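Local coordinates for protein probable starch synthase 4, chloroplastic/amyloplastic (Arabidopsis thaliana, PDB 6GNE) that belongs to the starch synthase family of GT-B-fold glycosyltransferases and binds adenosine-5'-diphosphate and glycans, at residues Tyr74-Ile86 with His95-Trp107. Sequence-based numbering, arbitrary orientation.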
ATOM      1  N   TYR A  74      -1.372 -28.918   4.614  1.00 65.38           N
ATOM      2  CA  TYR A  74      -2.244 -29.247   5.739  1.00 66.92           C
ATOM      3  C   TYR A  74      -3.351 -28.234   5.978  1.00 63.94           C
ATOM      4  O   TYR A  74      -3.121 -27.057   5.906  1.00 61.13           O
ATOM      5  CB  TYR A  74      -1.387 -29.376   7.010  1.00 68.65           C
ATOM      6  CG  TYR A  74      -2.132 -29.659   8.309  1.00 70.84           C
ATOM      7  CD1 TYR A  74      -2.686 -28.615   9.074  1.00 69.70           C
ATOM      8  CD2 TYR A  74      -2.244 -30.973   8.799  1.00 74.26           C
ATOM      9  CE1 TYR A  74      -3.354 -28.883  10.276  1.00 71.70           C
ATOM     10  CE2 TYR A  74      -2.911 -31.242   9.998  1.00 75.60           C
ATOM     11  CZ  TYR A  74      -3.449 -30.194  10.730  1.00 74.22           C
ATOM     12  OH  TYR A  74      -4.110 -30.448  11.897  1.00 76.06           O
ATOM     13  N   PHE A  75      -4.546 -28.716   6.295  1.00 65.21           N
ATOM     14  CA  PHE A  75      -5.632 -27.871   6.830  1.00 64.37           C
ATOM     15  C   PHE A  75      -6.707 -28.725   7.513  1.00 67.88           C
ATOM     16  O   PHE A  75      -7.140 -29.705   6.922  1.00 70.69           O
ATOM     17  CB  PHE A  75      -6.269 -27.049   5.718  1.00 61.51           C
ATOM     18  CG  PHE A  75      -6.766 -25.713   6.160  1.00 59.78           C
ATOM     19  CD1 PHE A  75      -5.872 -24.736   6.623  1.00 57.80           C
ATOM     20  CD2 PHE A  75      -8.116 -25.398   6.085  1.00 59.85           C
ATOM     21  CE1 PHE A  75      -6.328 -23.488   7.017  1.00 55.83           C
ATOM     22  CE2 PHE A  75      -8.576 -24.140   6.482  1.00 58.36           C
ATOM     23  CZ  PHE A  75      -7.681 -23.190   6.941  1.00 55.88           C
ATOM     24  N   ASP A  76      -7.119 -28.370   8.742  1.00 69.35           N
ATOM     25  CA  ASP A  76      -8.179 -29.105   9.493  1.00 72.94           C
ATOM     26  C   ASP A  76      -7.883 -30.605   9.600  1.00 75.22           C
ATOM     27  O   ASP A  76      -8.773 -31.425   9.387  1.00 78.01           O
ATOM     28  CB  ASP A  76      -9.587 -28.889   8.871  1.00 73.93           C
ATOM     29  CG  ASP A  76     -10.085 -27.421   8.987  1.00 72.62           C
ATOM     30  OD1 ASP A  76      -9.929 -26.790  10.050  1.00 72.12           O
ATOM     31  OD2 ASP A  76     -10.665 -26.898   8.015  1.00 71.60           O
ATOM     32  N   GLY A  77      -6.621 -30.952   9.873  1.00 75.34           N
ATOM     33  CA  GLY A  77      -6.187 -32.355  10.031  1.00 78.82           C
ATOM     34  C   GLY A  77      -6.020 -33.234   8.792  1.00 80.18           C
ATOM     35  O   GLY A  77      -5.571 -34.386   8.902  1.00 82.20           O
ATOM     36  N   LYS A  78      -6.385 -32.701   7.620  1.00 79.62           N
ATOM     37  CA  LYS A  78      -6.272 -33.389   6.325  1.00 80.26           C
ATOM     38  C   LYS A  78      -5.216 -32.693   5.464  1.00 77.57           C
ATOM     39  O   LYS A  78      -4.890 -31.523   5.698  1.00 75.47           O
ATOM     40  CB  LYS A  78      -7.609 -33.345   5.591  1.00 81.23           C
ATOM     41  CG  LYS A  78      -8.695 -34.242   6.184  1.00 85.13           C
ATOM     42  CD  LYS A  78     -10.094 -33.624   6.118  1.00 85.43           C
ATOM     43  CE  LYS A  78     -11.160 -34.617   5.621  1.00 88.64           C
ATOM     44  NZ  LYS A  78     -11.131 -35.989   6.250  1.00 91.92           N
ATOM     45  N   LEU A  79      -4.680 -33.434   4.496  1.00 78.37           N
ATOM     46  CA  LEU A  79      -3.808 -32.888   3.459  1.00 76.47           C
ATOM     47  C   LEU A  79      -4.632 -32.542   2.204  1.00 75.38           C
ATOM     48  O   LEU A  79      -5.582 -33.251   1.847  1.00 75.64           O
ATOM     49  CB  LEU A  79      -2.682 -33.876   3.127  1.00 78.33           C
ATOM     50  CG  LEU A  79      -1.790 -34.330   4.309  1.00 79.68           C
ATOM     51  CD1 LEU A  79      -0.754 -35.357   3.849  1.00 80.77           C
ATOM     52  CD2 LEU A  79      -1.102 -33.157   5.013  1.00 77.03           C
ATOM     53  N   TYR A  80      -4.283 -31.426   1.564  1.00 73.21           N
ATOM     54  CA  TYR A  80      -4.962 -30.952   0.351  1.00 72.63           C
ATOM     55  C   TYR A  80      -3.988 -30.635  -0.764  1.00 71.78           C
ATOM     56  O   TYR A  80      -2.875 -30.170  -0.519  1.00 71.56           O
ATOM     57  CB  TYR A  80      -5.817 -29.719   0.618  1.00 70.51           C
ATOM     58  CG  TYR A  80      -6.973 -30.008   1.517  1.00 72.69           C
ATOM     59  CD1 TYR A  80      -6.829 -29.950   2.901  1.00 72.96           C
ATOM     60  CD2 TYR A  80      -8.214 -30.348   0.994  1.00 74.77           C
ATOM     61  CE1 TYR A  80      -7.902 -30.231   3.738  1.00 75.12           C
ATOM     62  CE2 TYR A  80      -9.297 -30.615   1.820  1.00 76.98           C
ATOM     63  CZ  TYR A  80      -9.140 -30.566   3.188  1.00 76.84           C
ATOM     64  OH  TYR A  80     -10.210 -30.856   4.001  1.00 77.67           O
ATOM     65  N   LYS A  81      -4.433 -30.875  -1.994  1.00 72.38           N
ATOM     66  CA  LYS A  81      -3.608 -30.639  -3.176  1.00 71.12           C
ATOM     67  C   LYS A  81      -3.597 -29.179  -3.566  1.00 66.89           C
ATOM     68  O   LYS A  81      -4.622 -28.507  -3.480  1.00 65.09           O
ATOM     69  CB  LYS A  81      -4.075 -31.527  -4.319  1.00 73.77           C
ATOM     70  CG  LYS A  81      -3.641 -32.962  -4.073  1.00 77.05           C
ATOM     71  CD  LYS A  81      -4.117 -33.900  -5.165  1.00 80.12           C
ATOM     72  CE  LYS A  81      -3.606 -35.309  -4.894  1.00 82.85           C
ATOM     73  NZ  LYS A  81      -4.506 -36.320  -5.519  1.00 86.48           N
ATOM     74  N   ASN A  82      -2.419 -28.696  -3.954  1.00 64.73           N
ATOM     75  CA  ASN A  82      -2.258 -27.336  -4.508  1.00 62.36           C
ATOM     76  C   ASN A  82      -1.555 -27.373  -5.873  1.00 62.32           C
ATOM     77  O   ASN A  82      -0.470 -27.950  -5.964  1.00 64.17           O
ATOM     78  CB  ASN A  82      -1.411 -26.481  -3.560  1.00 60.14           C
ATOM     79  CG  ASN A  82      -2.021 -26.336  -2.183  1.00 58.88           C
ATOM     80  OD1 ASN A  82      -1.576 -26.958  -1.235  1.00 60.92           O
ATOM     81  ND2 ASN A  82      -3.025 -25.504  -2.068  1.00 57.15           N
ATOM     82  N   LYS A  83      -2.166 -26.792  -6.911  1.00 61.53           N
ATOM     83  CA  LYS A  83      -1.489 -26.539  -8.204  1.00 61.03           C
ATOM     84  C   LYS A  83      -0.563 -25.343  -8.012  1.00 56.37           C
ATOM     85  O   LYS A  83      -0.997 -24.310  -7.540  1.00 54.04           O
ATOM     86  CB  LYS A  83      -2.468 -26.199  -9.379  1.00 63.13           C
ATOM     87  CG  LYS A  83      -2.721 -27.296 -10.402  1.00 67.24           C
ATOM     88  CD  LYS A  83      -3.398 -28.510  -9.754  1.00 71.05           C
ATOM     89  CE  LYS A  83      -2.892 -29.901 -10.214  1.00 74.07           C
ATOM     90  NZ  LYS A  83      -3.766 -30.542 -11.236  1.00 77.14           N
ATOM     91  N   ILE A  84       0.700 -25.499  -8.392  1.00 54.73           N
ATOM     92  CA  ILE A  84       1.677 -24.417  -8.341  1.00 52.10           C
ATOM     93  C   ILE A  84       1.872 -23.837  -9.749  1.00 51.41           C
ATOM     94  O   ILE A  84       2.062 -24.589 -10.732  1.00 52.00           O
ATOM     95  CB  ILE A  84       3.024 -24.913  -7.778  1.00 52.27           C
ATOM     96  CG1 ILE A  84       2.808 -25.630  -6.433  1.00 52.97           C
ATOM     97  CG2 ILE A  84       4.013 -23.765  -7.605  1.00 50.44           C
ATOM     98  CD1 ILE A  84       1.955 -24.868  -5.432  1.00 51.63           C
ATOM     99  N   TRP A  85       1.813 -22.501  -9.835  1.00 48.73           N
ATOM    100  CA  TRP A  85       2.064 -21.796 -11.085  1.00 48.75           C
ATOM    101  C   TRP A  85       3.304 -20.940 -10.921  1.00 47.66           C
ATOM    102  O   TRP A  85       3.548 -20.455  -9.825  1.00 45.99           O
ATOM    103  CB  TRP A  85       0.882 -20.899 -11.443  1.00 47.34           C
ATOM    104  CG  TRP A  85      -0.399 -21.605 -11.710  1.00 48.54           C
ATOM    105  CD1 TRP A  85      -1.156 -22.300 -10.812  1.00 49.10           C
ATOM    106  CD2 TRP A  85      -1.084 -21.690 -12.960  1.00 49.78           C
ATOM    107  NE1 TRP A  85      -2.260 -22.810 -11.420  1.00 50.57           N
ATOM    108  CE2 TRP A  85      -2.247 -22.447 -12.741  1.00 51.27           C
ATOM    109  CE3 TRP A  85      -0.842 -21.178 -14.236  1.00 50.03           C
ATOM    110  CZ2 TRP A  85      -3.163 -22.726 -13.762  1.00 52.55           C
ATOM    111  CZ3 TRP A  85      -1.737 -21.441 -15.228  1.00 51.74           C
ATOM    112  CH2 TRP A  85      -2.881 -22.231 -14.992  1.00 53.08           C
ATOM    113  N   ILE A  86       4.067 -20.738 -12.002  1.00 48.75           N
ATOM    114  CA  ILE A  86       5.130 -19.717 -11.976  1.00 48.10           C
ATOM    115  C   ILE A  86       4.998 -18.773 -13.127  1.00 47.19           C
ATOM    116  O   ILE A  86       4.470 -19.118 -14.155  1.00 47.80           O
ATOM    117  CB  ILE A  86       6.587 -20.277 -11.959  1.00 50.40           C
ATOM    118  CG1 ILE A  86       7.006 -20.862 -13.310  1.00 52.89           C
ATOM    119  CG2 ILE A  86       6.743 -21.326 -10.870  1.00 51.92           C
ATOM    120  CD1 ILE A  86       8.334 -21.612 -13.294  1.00 55.10           C
ATOM    121  N   HIS A  95       5.517 -17.294  -7.623  1.00 43.15           N
ATOM    122  CA  HIS A  95       4.862 -18.583  -7.459  1.00 43.81           C
ATOM    123  C   HIS A  95       3.444 -18.281  -7.015  1.00 42.74           C
ATOM    124  O   HIS A  95       3.240 -17.676  -5.976  1.00 40.56           O
ATOM    125  CB  HIS A  95       5.587 -19.450  -6.409  1.00 44.99           C
ATOM    126  CG  HIS A  95       6.851 -20.073  -6.918  1.00 47.11           C
ATOM    127  ND1 HIS A  95       8.074 -19.432  -6.856  1.00 47.15           N
ATOM    128  CD2 HIS A  95       7.075 -21.265  -7.535  1.00 48.87           C
ATOM    129  CE1 HIS A  95       8.997 -20.211  -7.400  1.00 48.80           C
ATOM    130  NE2 HIS A  95       8.417 -21.321  -7.829  1.00 49.73           N
ATOM    131  N   PHE A  96       2.469 -18.681  -7.822  1.00 44.01           N
ATOM    132  CA  PHE A  96       1.056 -18.522  -7.502  1.00 43.69           C
ATOM    133  C   PHE A  96       0.492 -19.854  -7.034  1.00 45.66           C
ATOM    134  O   PHE A  96       0.596 -20.857  -7.737  1.00 49.18           O
ATOM    135  CB  PHE A  96       0.264 -18.081  -8.729  1.00 43.93           C
ATOM    136  CG  PHE A  96       0.790 -16.862  -9.426  1.00 42.54           C
ATOM    137  CD1 PHE A  96       1.730 -16.979 -10.428  1.00 43.15           C
ATOM    138  CD2 PHE A  96       0.303 -15.611  -9.115  1.00 41.17           C
ATOM    139  CE1 PHE A  96       2.189 -15.865 -11.091  1.00 42.31           C
ATOM    140  CE2 PHE A  96       0.757 -14.480  -9.776  1.00 40.26           C
ATOM    141  CZ  PHE A  96       1.714 -14.613 -10.755  1.00 40.96           C
ATOM    142  N   ILE A  97      -0.105 -19.880  -5.851  1.00 46.06           N
ATOM    143  CA  ILE A  97      -0.657 -21.118  -5.297  1.00 48.87           C
ATOM    144  C   ILE A  97      -2.138 -21.193  -5.646  1.00 50.18           C
ATOM    145  O   ILE A  97      -2.902 -20.295  -5.303  1.00 48.35           O
ATOM    146  CB  ILE A  97      -0.431 -21.189  -3.772  1.00 48.61           C
ATOM    147  CG1 ILE A  97       1.074 -21.059  -3.449  1.00 48.34           C
ATOM    148  CG2 ILE A  97      -0.947 -22.481  -3.195  1.00 49.86           C
ATOM    149  CD1 ILE A  97       1.397 -21.238  -1.968  1.00 48.50           C
ATOM    150  N   GLU A  98      -2.528 -22.254  -6.344  1.00 54.11           N
ATOM    151  CA  GLU A  98      -3.940 -22.550  -6.632  1.00 57.18           C
ATOM    152  C   GLU A  98      -4.446 -23.739  -5.789  1.00 58.77           C
ATOM    153  O   GLU A  98      -4.211 -24.885  -6.155  1.00 60.06           O
ATOM    154  CB  GLU A  98      -4.127 -22.826  -8.121  1.00 59.81           C
ATOM    155  CG  GLU A  98      -5.572 -22.802  -8.548  1.00 62.67           C
ATOM    156  CD  GLU A  98      -5.806 -23.074 -10.019  1.00 66.86           C
ATOM    157  OE1 GLU A  98      -4.896 -23.476 -10.816  1.00 69.23           O
ATOM    158  OE2 GLU A  98      -6.989 -22.906 -10.351  1.00 70.23           O
ATOM    159  N   PRO A  99      -5.135 -23.473  -4.661  1.00 59.19           N
ATOM    160  CA  PRO A  99      -5.603 -24.605  -3.847  1.00 61.85           C
ATOM    161  C   PRO A  99      -6.736 -25.392  -4.474  1.00 64.96           C
ATOM    162  O   PRO A  99      -7.578 -24.849  -5.188  1.00 65.13           O
ATOM    163  CB  PRO A  99      -6.070 -23.952  -2.542  1.00 61.03           C
ATOM    164  CG  PRO A  99      -5.399 -22.617  -2.522  1.00 58.54           C
ATOM    165  CD  PRO A  99      -5.359 -22.192  -3.972  1.00 57.52           C
ATOM    166  N   GLN A 100      -6.718 -26.686  -4.211  1.00 68.05           N
ATOM    167  CA  GLN A 100      -7.746 -27.618  -4.658  1.00 71.61           C
ATOM    168  C   GLN A 100      -8.361 -28.078  -3.329  1.00 72.61           C
ATOM    169  O   GLN A 100      -8.178 -29.221  -2.882  1.00 75.28           O
ATOM    170  CB  GLN A 100      -7.130 -28.806  -5.434  1.00 74.34           C
ATOM    171  CG  GLN A 100      -6.040 -28.493  -6.457  1.00 73.79           C
ATOM    172  CD  GLN A 100      -6.539 -28.434  -7.883  1.00 73.82           C
ATOM    173  OE1 GLN A 100      -6.313 -29.362  -8.665  1.00 76.48           O
ATOM    174  NE2 GLN A 100      -7.226 -27.346  -8.220  1.00 71.90           N
ATOM    175  N   HIS A 101      -8.968 -27.131  -2.633  1.00 70.81           N
ATOM    176  CA  HIS A 101      -9.694 -27.391  -1.410  1.00 71.35           C
ATOM    177  C   HIS A 101     -11.137 -27.121  -1.791  1.00 71.42           C
ATOM    178  O   HIS A 101     -11.401 -26.139  -2.467  1.00 69.14           O
ATOM    179  CB  HIS A 101      -9.214 -26.417  -0.323  1.00 69.46           C
ATOM    180  CG  HIS A 101      -9.875 -26.602   1.005  1.00 71.24           C
ATOM    181  ND1 HIS A 101     -11.165 -26.188   1.250  1.00 71.63           N
ATOM    182  CD2 HIS A 101      -9.425 -27.128   2.172  1.00 72.20           C
ATOM    183  CE1 HIS A 101     -11.487 -26.457   2.503  1.00 72.59           C
ATOM    184  NE2 HIS A 101     -10.449 -27.031   3.083  1.00 73.08           N
ATOM    185  N   PRO A 102     -12.092 -27.965  -1.354  1.00 74.94           N
ATOM    186  CA  PRO A 102     -13.503 -27.787  -1.805  1.00 76.95           C
ATOM    187  C   PRO A 102     -14.114 -26.387  -1.578  1.00 75.51           C
ATOM    188  O   PRO A 102     -15.009 -26.002  -2.302  1.00 77.23           O
ATOM    189  CB  PRO A 102     -14.288 -28.852  -1.023  1.00 79.12           C
ATOM    190  CG  PRO A 102     -13.319 -29.521  -0.121  1.00 79.52           C
ATOM    191  CD  PRO A 102     -11.916 -29.161  -0.518  1.00 76.96           C
ATOM    192  N   SER A 103     -13.634 -25.656  -0.575  1.00 74.11           N
ATOM    193  CA  SER A 103     -14.074 -24.273  -0.268  1.00 73.74           C
ATOM    194  C   SER A 103     -13.647 -23.190  -1.271  1.00 71.83           C
ATOM    195  O   SER A 103     -14.127 -22.061  -1.185  1.00 68.60           O
ATOM    196  CB  SER A 103     -13.573 -23.835   1.119  1.00 72.88           C
ATOM    197  OG  SER A 103     -14.003 -24.695   2.158  1.00 75.09           O
ATOM    198  N   LYS A 104     -12.729 -23.510  -2.182  1.00 72.73           N
ATOM    199  CA  LYS A 104     -12.412 -22.648  -3.331  1.00 71.20           C
ATOM    200  C   LYS A 104     -11.981 -21.278  -2.881  1.00 67.42           C
ATOM    201  O   LYS A 104     -12.587 -20.253  -3.225  1.00 67.62           O
ATOM    202  CB  LYS A 104     -13.603 -22.581  -4.290  1.00 74.05           C
ATOM    203  CG  LYS A 104     -13.871 -23.907  -4.969  1.00 78.24           C
ATOM    204  CD  LYS A 104     -15.173 -23.828  -5.803  1.00 80.86           C
ATOM    205  CE  LYS A 104     -15.098 -24.497  -7.190  1.00 83.74           C
ATOM    206  NZ  LYS A 104     -15.092 -23.536  -8.369  1.00 83.63           N
ATOM    207  N   PHE A 105     -10.916 -21.269  -2.098  1.00 64.20           N
ATOM    208  CA  PHE A 105     -10.540 -20.081  -1.368  1.00 60.92           C
ATOM    209  C   PHE A 105     -10.217 -18.899  -2.261  1.00 58.54           C
ATOM    210  O   PHE A 105     -10.562 -17.775  -1.921  1.00 59.11           O
ATOM    211  CB  PHE A 105      -9.356 -20.365  -0.449  1.00 60.59           C
ATOM    212  CG  PHE A 105      -9.655 -21.335   0.667  1.00 61.93           C
ATOM    213  CD1 PHE A 105     -10.723 -21.119   1.543  1.00 62.76           C
ATOM    214  CD2 PHE A 105      -8.835 -22.446   0.873  1.00 62.46           C
ATOM    215  CE1 PHE A 105     -10.991 -22.014   2.578  1.00 64.71           C
ATOM    216  CE2 PHE A 105      -9.094 -23.331   1.902  1.00 64.63           C
ATOM    217  CZ  PHE A 105     -10.180 -23.114   2.760  1.00 65.58           C
ATOM    218  N   PHE A 106      -9.572 -19.131  -3.395  1.00 58.59           N
ATOM    219  CA  PHE A 106      -9.184 -18.030  -4.283  1.00 57.82           C
ATOM    220  C   PHE A 106      -9.901 -18.038  -5.621  1.00 61.97           C
ATOM    221  O   PHE A 106      -9.349 -17.650  -6.648  1.00 61.72           O
ATOM    222  CB  PHE A 106      -7.667 -18.003  -4.399  1.00 55.34           C
ATOM    223  CG  PHE A 106      -7.012 -17.856  -3.075  1.00 53.59           C
ATOM    224  CD1 PHE A 106      -7.144 -16.677  -2.372  1.00 50.82           C
ATOM    225  CD2 PHE A 106      -6.347 -18.919  -2.480  1.00 54.55           C
ATOM    226  CE1 PHE A 106      -6.593 -16.544  -1.115  1.00 50.22           C
ATOM    227  CE2 PHE A 106      -5.781 -18.789  -1.220  1.00 53.16           C
ATOM    228  CZ  PHE A 106      -5.913 -17.601  -0.535  1.00 51.21           C
ATOM    229  N   TRP A 107     -11.177 -18.407  -5.560  1.00 67.36           N
ATOM    230  CA  TRP A 107     -12.051 -18.501  -6.710  1.00 70.81           C
ATOM    231  C   TRP A 107     -13.368 -17.775  -6.402  1.00 68.57           C
ATOM    232  O   TRP A 107     -14.424 -18.232  -6.793  1.00 69.48           O
ATOM    233  CB  TRP A 107     -12.298 -19.982  -6.950  1.00 78.62           C
ATOM    234  CG  TRP A 107     -11.879 -20.551  -8.261  1.00 86.22           C
ATOM    235  CD1 TRP A 107     -12.078 -20.020  -9.519  1.00 89.34           C
ATOM    236  CD2 TRP A 107     -11.279 -21.840  -8.454  1.00 92.53           C
ATOM    237  NE1 TRP A 107     -11.589 -20.882 -10.476  1.00 93.45           N
ATOM    238  CE2 TRP A 107     -11.107 -22.014  -9.856  1.00 96.80           C
ATOM    239  CE3 TRP A 107     -10.878 -22.876  -7.577  1.00 92.82           C
ATOM    240  CZ2 TRP A 107     -10.530 -23.190 -10.405  1.00100.87           C
ATOM    241  CZ3 TRP A 107     -10.299 -24.035  -8.120  1.00 96.36           C
ATOM    242  CH2 TRP A 107     -10.129 -24.181  -9.522  1.00100.62           C
TER
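Glu-98 OE1 takes the indole N-H of Trp-85, with NE1 and OE1 2.8 Å apart. The bond is bent, 140° at the hydrogen, and reaches the anti side of the carboxylate from somewhat outside its plane. Glu-98 gets there by holding CG anti to its backbone N (chi1 -166°) and running on extended, which brings OE1 to the edge of the indole at NE1; Lys-52 adds a cation-pi contact to Trp-85 and only a long, weak ion pair to OE1. Between the two strands the backbones pair two by two: Trp-85 N gives to Phe-96 O and Phe-96 N to Trp-85 O, both at 2.9 Å, and Lys-83 and Glu-98 exchange bonds likewise. This is the beta hairpin of strands 78-89 and 92-100 in the N-terminal domain of the GT-B fold; strand 64-75 flanks the first strand, and 92-100 runs parallel to 45-51. On the face carrying Ile-84, Ile-86 and His-95, Ile-86 CG2 packs against the His-95 imidazole, 3.4 Å from its CD2, while Ile-84 CG2 sits at the ring edge. Beyond the hairpin pairs, His-101 sets its ring over one face of Tyr-80: CD2 lies 3.4 Å from the phenol plane, over its centre, with the two planes 39° apart. Pro-102 CD and Phe-105 CE2 cover opposite faces of that imidazole, and Ser-103 N donates to ND1, limiting its rotation. Further in, Phe-105 turns an edge toward the face of Phe-75 in an offset edge-to-face pair, centroids 6.0 Å apart, and Tyr-123 of helix 117-134 meets both rings.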